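TOG array regulator of axonemal microtubules protein 1 (PDB 5DN7) binds microtubules and promotes their polymerization through its HEAT-repeat TOG domains, takes part in ciliogenesis, and is needed for proper cilium length, acetylation and polyglutamylation of ciliary microtubules. Local coordinates at residues Ser57-His61 against Ala62-Gly66; Val65-Ile68 against Ser69-Asn73; Ile95-Gly98 against Glu99-Gln102. All coordinates share one frame; numbering follows the deposited sequence.

Contact 1: Ser57-His61 against Ala62-Gly66; sequences SSTPH and ASLVG
Thr59 and Leu64 make the apolar part of this helix start. The methyl CG2 of Thr59 lies 3.9 Å from Leu64 CG and reaches equally CD2, and it also rests against Ser63 CB at 3.8 Å. OG1 of the threonine lies beside the backbone N (chi1 -50°), which puts CG2 anti to that N and turns the methyl toward the helix. Replacing Leu64 by an alanine would probably take away the leucine branch beside that methyl and open a gap there. Backbone hydrogen bonds start the winding: Leu64 N donates to Pro60 O at 3.2 Å and Val65 N to His61 O at 2.9 Å. Pro60 thus sits at the N-cap of helix 61-74, whose residues 62-66 fall within the predicted HEAT 5 repeat of the TOG 2 region, and its ring carbon CG stands 4.0 Å from Ser63 OG. The aromatic contact is on the outer side. Val65 puts CG2 over one face of the His61 imidazole, a CH-pi contact 3.8 Å from the ring centroid and 29° off its normal, closest to NE2 at 3.4 Å. Phe104 also meets this imidazole, the two ring planes turned by about 15°.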
loop_
_atom_site.group_PDB
_atom_site.type_symbol
_atom_site.label_atom_id
_atom_site.label_comp_id
_atom_site.label_asym_id
_atom_site.label_seq_id
_atom_site.Cartn_x
_atom_site.Cartn_y
_atom_site.Cartn_z
ATOM N N SER A 57 -21.624 11.111 0.855
ATOM C CA SER A 57 -21.715 12.561 0.989
ATOM C C SER A 57 -23.044 12.963 1.638
ATOM O O SER A 57 -23.229 14.122 2.021
ATOM C CB SER A 57 -21.550 13.250 -0.372
ATOM O OG SER A 57 -22.788 13.343 -1.054
ATOM N N SER A 58 -23.957 12.001 1.756
ATOM C CA SER A 58 -25.221 12.166 2.464
ATOM C C SER A 58 -25.162 11.564 3.833
ATOM O O SER A 58 -26.100 11.642 4.580
ATOM C CB SER A 58 -26.347 11.455 1.734
ATOM O OG SER A 58 -26.565 12.045 0.500
ATOM N N THR A 59 -24.050 10.934 4.124
ATOM C CA THR A 59 -23.841 10.227 5.377
ATOM C C THR A 59 -23.027 11.076 6.329
ATOM O O THR A 59 -21.968 11.583 5.965
ATOM C CB THR A 59 -23.112 8.894 5.150
ATOM O OG1 THR A 59 -23.766 8.162 4.107
ATOM C CG2 THR A 59 -23.095 8.062 6.420
ATOM N N PRO A 60 -23.522 11.244 7.553
ATOM C CA PRO A 60 -22.749 11.941 8.583
ATOM C C PRO A 60 -21.398 11.279 8.865
ATOM O O PRO A 60 -21.275 10.053 8.874
ATOM C CB PRO A 60 -23.658 11.876 9.821
ATOM C CG PRO A 60 -24.741 10.899 9.489
ATOM C CD PRO A 60 -24.883 10.912 8.001
ATOM N N HIS A 61 -20.402 12.127 9.108
ATOM C CA HIS A 61 -19.040 11.716 9.408
ATOM C C HIS A 61 -18.938 10.604 10.455
ATOM O O HIS A 61 -18.211 9.622 10.260
ATOM C CB HIS A 61 -18.239 12.932 9.871
ATOM C CG HIS A 61 -16.843 12.605 10.296
ATOM N ND1 HIS A 61 -15.794 12.523 9.406
ATOM C CD2 HIS A 61 -16.327 12.325 11.516
ATOM C CE1 HIS A 61 -14.690 12.208 10.061
ATOM N NE2 HIS A 61 -14.984 12.086 11.343
ATOM N N ALA A 62 -19.664 10.763 11.559
ATOM C CA ALA A 62 -19.630 9.807 12.667
ATOM C C ALA A 62 -20.022 8.396 12.225
ATOM O O ALA A 62 -19.393 7.398 12.620
ATOM C CB ALA A 62 -20.545 10.281 13.789
ATOM N N SER A 63 -21.060 8.324 11.399
ATOM C CA SER A 63 -21.510 7.053 10.855
ATOM C C SER A 63 -20.449 6.427 9.945
ATOM O O SER A 63 -20.165 5.244 10.075
ATOM C CB SER A 63 -22.832 7.225 10.102
ATOM O OG SER A 63 -23.922 7.308 11.006
ATOM N N LEU A 64 -19.858 7.212 9.046
ATOM C CA LEU A 64 -18.773 6.713 8.193
ATOM C C LEU A 64 -17.593 6.165 9.012
ATOM O O LEU A 64 -16.982 5.136 8.646
ATOM C CB LEU A 64 -18.285 7.809 7.248
ATOM C CG LEU A 64 -19.249 8.183 6.124
ATOM C CD1 LEU A 64 -18.718 9.354 5.306
ATOM C CD2 LEU A 64 -19.513 6.975 5.239
ATOM N N VAL A 65 -17.285 6.850 10.116
ATOM C CA VAL A 65 -16.267 6.392 11.062
ATOM C C VAL A 65 -16.649 5.029 11.647
ATOM O O VAL A 65 -15.814 4.103 11.734
ATOM C CB VAL A 65 -16.056 7.413 12.217
ATOM C CG1 VAL A 65 -15.110 6.857 13.279
ATOM C CG2 VAL A 65 -15.517 8.724 11.683
ATOM N N GLY A 66 -17.914 4.902 12.045
ATOM C CA GLY A 66 -18.394 3.616 12.525
ATOM C C GLY A 66 -18.218 2.497 11.501
ATOM O O GLY A 66 -17.655 1.443 11.803
#

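Contact 2: Val65-Ile68 against Ser69-Asn73; sequences VGFI and SLLYN
Phe67 meets Leu71 one turn further along helix 61-74, ring carbon CE2 lying 4.0 Å from the methyl CD1. The two side chains run at a slant to each other, and the methyl approaches the ring obliquely. Phe67 has CG anti to its own N (chi1 -171°), whereas Leu71 holds CG beside the N (chi1 -62°), which sets Leu71 CG 3.4 Å from Phe67 O. This is the close-packed side: Leu93 of helix 80-97 covers Phe67 and Ile68, Leu47 and Leu51 of helix 40-52 close on Phe67, and Leu70 fits against His28 and Leu32 of helix 25-32. The solvent side is sparer. Here the exposed Ser69 has its CB 3.1 Å from Gly66 O, and Gly66 brings no side chain to meet it. Tyr72 touches this turn through CB, 3.5 Å from Ile68 O, while its ring leads off to a cation-pi contact with Lys114. Four backbone bonds run beneath both sides, from Ser69 N to Val65 O at 2.9 Å through to Tyr72 N on Ile68 O, also 2.9 Å. The result is an amphipathic alpha-helix with its apolar face turned to neighbouring helices, as in the stacked helical hairpins of a HEAT-repeat solenoid.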
loop_
_atom_site.group_PDB
_atom_site.type_symbol
_atom_site.label_atom_id
_atom_site.label_comp_id
_atom_site.label_asym_id
_atom_site.label_seq_id
_atom_site.Cartn_x
_atom_site.Cartn_y
_atom_site.Cartn_z
ATOM N N VAL A 65 -17.285 6.850 10.116
ATOM C CA VAL A 65 -16.267 6.392 11.062
ATOM C C VAL A 65 -16.649 5.029 11.647
ATOM O O VAL A 65 -15.814 4.103 11.734
ATOM C CB VAL A 65 -16.056 7.413 12.217
ATOM C CG1 VAL A 65 -15.110 6.857 13.279
ATOM C CG2 VAL A 65 -15.517 8.724 11.683
ATOM N N GLY A 66 -17.914 4.902 12.045
ATOM C CA GLY A 66 -18.394 3.616 12.525
ATOM C C GLY A 66 -18.218 2.497 11.501
ATOM O O GLY A 66 -17.655 1.443 11.803
ATOM N N PHE A 67 -18.690 2.747 10.283
ATOM C CA PHE A 67 -18.632 1.785 9.183
ATOM C C PHE A 67 -17.208 1.315 8.914
ATOM O O PHE A 67 -16.929 0.116 8.832
ATOM C CB PHE A 67 -19.226 2.423 7.923
ATOM C CG PHE A 67 -19.418 1.461 6.775
ATOM C CD1 PHE A 67 -20.229 0.347 6.912
ATOM C CD2 PHE A 67 -18.823 1.694 5.556
ATOM C CE1 PHE A 67 -20.414 -0.532 5.859
ATOM C CE2 PHE A 67 -19.012 0.822 4.503
ATOM C CZ PHE A 67 -19.807 -0.292 4.658
ATOM N N ILE A 68 -16.308 2.280 8.777
ATOM C CA ILE A 68 -14.914 1.974 8.513
ATOM C C ILE A 68 -14.338 1.163 9.679
ATOM O O ILE A 68 -13.563 0.232 9.462
ATOM C CB ILE A 68 -14.093 3.262 8.268
ATOM C CG1 ILE A 68 -14.414 3.824 6.881
ATOM C CG2 ILE A 68 -12.605 2.987 8.369
ATOM C CD1 ILE A 68 -14.045 5.274 6.692
ATOM N N SER A 69 -14.758 1.490 10.901
ATOM C CA SER A 69 -14.344 0.741 12.091
ATOM C C SER A 69 -14.762 -0.741 11.998
ATOM O O SER A 69 -13.973 -1.668 12.255
ATOM C CB SER A 69 -14.939 1.415 13.335
ATOM O OG SER A 69 -14.475 0.831 14.536
ATOM N N LEU A 70 -16.008 -0.953 11.592
ATOM C CA LEU A 70 -16.527 -2.287 11.328
ATOM C C LEU A 70 -15.675 -3.047 10.302
ATOM O O LEU A 70 -15.270 -4.198 10.540
ATOM C CB LEU A 70 -17.967 -2.199 10.830
ATOM C CG LEU A 70 -18.581 -3.548 10.490
ATOM C CD1 LEU A 70 -18.671 -4.379 11.764
ATOM C CD2 LEU A 70 -19.940 -3.372 9.861
ATOM N N LEU A 71 -15.396 -2.402 9.171
ATOM C CA LEU A 71 -14.541 -3.011 8.152
ATOM C C LEU A 71 -13.170 -3.372 8.727
ATOM O O LEU A 71 -12.616 -4.426 8.423
ATOM C CB LEU A 71 -14.385 -2.079 6.950
ATOM C CG LEU A 71 -15.702 -1.762 6.233
ATOM C CD1 LEU A 71 -15.472 -0.943 4.982
ATOM C CD2 LEU A 71 -16.479 -3.022 5.900
ATOM N N TYR A 72 -12.638 -2.507 9.577
ATOM C CA TYR A 72 -11.337 -2.744 10.175
ATOM C C TYR A 72 -11.385 -3.992 11.045
ATOM O O TYR A 72 -10.443 -4.791 11.062
ATOM C CB TYR A 72 -10.892 -1.525 10.989
ATOM C CG TYR A 72 -9.496 -1.632 11.570
ATOM C CD1 TYR A 72 -8.375 -1.511 10.754
ATOM C CD2 TYR A 72 -9.299 -1.841 12.939
ATOM C CE1 TYR A 72 -7.093 -1.601 11.274
ATOM C CE2 TYR A 72 -8.020 -1.926 13.474
ATOM C CZ TYR A 72 -6.916 -1.810 12.632
ATOM O OH TYR A 72 -5.633 -1.899 13.139
ATOM N N ASN A 73 -12.451 -4.177 11.782
ATOM C CA ASN A 73 -12.605 -5.391 12.523
ATOM C C ASN A 73 -12.772 -6.633 11.678
ATOM O O ASN A 73 -12.270 -7.650 11.996
ATOM C CB ASN A 73 -13.654 -5.248 13.608
ATOM C CG ASN A 73 -13.232 -4.276 14.684
ATOM O OD1 ASN A 73 -13.998 -3.430 15.071
ATOM N ND2 ASN A 73 -12.022 -4.387 15.157
#

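Contact 3: Ile95-Gly98 against Glu99-Gln102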
loop_
_atom_site.group_PDB
_atom_site.type_symbol
_atom_site.label_atom_id
_atom_site.label_comp_id
_atom_site.label_asym_id
_atom_site.label_seq_id
_atom_site.Cartn_x
_atom_site.Cartn_y
_atom_site.Cartn_z
ATOM N N ILE A 95 -13.938 4.206 -3.454
ATOM C CA ILE A 95 -14.447 4.688 -4.710
ATOM C C ILE A 95 -15.599 5.681 -4.538
ATOM O O ILE A 95 -15.557 6.745 -5.077
ATOM C CB ILE A 95 -14.912 3.558 -5.636
ATOM C CG1 ILE A 95 -13.772 2.659 -6.064
ATOM C CG2 ILE A 95 -15.578 4.136 -6.854
ATOM C CD1 ILE A 95 -12.494 3.383 -6.299
ATOM N N ARG A 96 -16.618 5.303 -3.793
ATOM C CA ARG A 96 -17.777 6.135 -3.595
ATOM C C ARG A 96 -17.419 7.445 -2.889
ATOM O O ARG A 96 -17.992 8.472 -3.149
ATOM C CB ARG A 96 -18.852 5.396 -2.815
ATOM C CG ARG A 96 -19.307 4.070 -3.381
ATOM C CD ARG A 96 -19.992 4.184 -4.717
ATOM N NE ARG A 96 -21.289 4.806 -4.621
ATOM C CZ ARG A 96 -21.977 5.269 -5.651
ATOM N NH1 ARG A 96 -21.511 5.166 -6.874
ATOM N NH2 ARG A 96 -23.142 5.826 -5.454
ATOM N N LEU A 97 -16.447 7.384 -2.013
ATOM C CA LEU A 97 -16.042 8.528 -1.242
ATOM C C LEU A 97 -15.472 9.666 -2.041
ATOM O O LEU A 97 -15.793 10.785 -1.791
ATOM C CB LEU A 97 -15.061 8.137 -0.156
ATOM C CG LEU A 97 -15.618 7.472 1.088
ATOM C CD1 LEU A 97 -14.525 7.080 2.044
ATOM C CD2 LEU A 97 -16.607 8.366 1.759
ATOM N N GLY A 98 -14.613 9.383 -2.991
ATOM C CA GLY A 98 -13.957 10.438 -3.716
ATOM C C GLY A 98 -13.047 11.266 -2.849
ATOM O O GLY A 98 -12.143 10.706 -2.248
ATOM N N GLU A 99 -13.263 12.577 -2.833
ATOM C CA GLU A 99 -12.425 13.490 -2.070
ATOM C C GLU A 99 -12.576 13.213 -0.585
ATOM O O GLU A 99 -11.614 13.311 0.178
ATOM C CB GLU A 99 -12.794 14.942 -2.376
ATOM C CG GLU A 99 -14.012 15.445 -1.617
ATOM C CD GLU A 99 -14.376 16.871 -1.980
ATOM O OE1 GLU A 99 -14.125 17.778 -1.160
ATOM O OE2 GLU A 99 -14.914 17.085 -3.088
ATOM N N GLN A 100 -13.726 12.749 -0.203
ATOM C CA GLN A 100 -14.022 12.544 1.169
ATOM C C GLN A 100 -13.010 11.550 1.735
ATOM O O GLN A 100 -12.896 11.405 2.916
ATOM C CB GLN A 100 -15.418 11.974 1.301
ATOM C CG GLN A 100 -16.494 12.969 1.647
ATOM C CD GLN A 100 -17.760 12.315 2.128
ATOM O OE1 GLN A 100 -17.950 12.133 3.302
ATOM N NE2 GLN A 100 -18.623 11.983 1.217
ATOM N N VAL A 101 -12.304 10.839 0.876
ATOM C CA VAL A 101 -11.359 9.880 1.369
ATOM C C VAL A 101 -10.274 10.580 2.105
ATOM O O VAL A 101 -9.679 10.029 2.981
ATOM C CB VAL A 101 -10.852 8.857 0.343
ATOM C CG1 VAL A 101 -9.682 9.373 -0.444
ATOM C CG2 VAL A 101 -10.491 7.570 1.034
ATOM N N GLN A 102 -10.046 11.821 1.751
ATOM C CA GLN A 102 -8.968 12.574 2.364
ATOM C C GLN A 102 -9.238 12.593 3.857
ATOM O O GLN A 102 -8.318 12.494 4.668
ATOM C CB GLN A 102 -8.920 13.998 1.813
ATOM C CG GLN A 102 -7.717 14.803 2.275
ATOM C CD GLN A 102 -7.286 15.843 1.259
ATOM O OE1 GLN A 102 -6.969 15.515 0.115
ATOM N NE2 GLN A 102 -7.273 17.105 1.672
#
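This is a local helix-end contact, where helix 80-97 stops, near the end of the predicted HEAT 5 range, and the chain turns toward helix 105-114. Leu97, the last helical residue, meets both Gln100 and Val101, crossing each side chain at about a right angle. Its two methyls divide the work: CD2 lies 3.8 Å from Gln100 CB and CD1 4.2 Å from Val101 CG2. Leu97 keeps CG beside its backbone N (chi1 -77°), and from there the fork reaches both partners. Gln100 then carries its amide past the same CD2, with CD at 4.1 Å, so that the amide end passes across the methyl. Gly98 makes the break. Its positive phi of 65° takes the chain out of the helix, and a side chain here would collide with Glu99 N. After it, Gln100 N donates to Leu97 O at 3.3 Å, coming from well above the carbonyl plane and bent to 144° at the hydrogen. Beyond the two segments, Leu97 also rests on Pro56, and Val101 touches Leu134 and Glu137 of helix 121-138, which ties this turn to the next helical hairpin. The chemistry is therefore mixed: Leu97 and Val101 are both buried and meet through their methyls, while the long, bent bond from Gln100 N to Leu97 O is probably weak.

How the contacts relate
Contacts 1 and 2 overlap on helix 61-74, sharing Val65 and Gly66, with centres about 11 Å apart; the first starts the helix and the second carries it inward. Contact 3 ends the following helix, 80-97, and its centre is about 12 Å from that of contact 1. These two touch: Leu64 CD1 is 4.2 Å from Leu97 CD2 and 3.5 Å from Gln100 OE1. The beginning of one helix therefore packs beside the end of its successor, at the same end of the hairpin. Contacts 2 and 3 stay apart, their nearest atoms about 5 Å from each other. All three lie in the TOG domain, whose HEAT repeats mediate microtubule interaction.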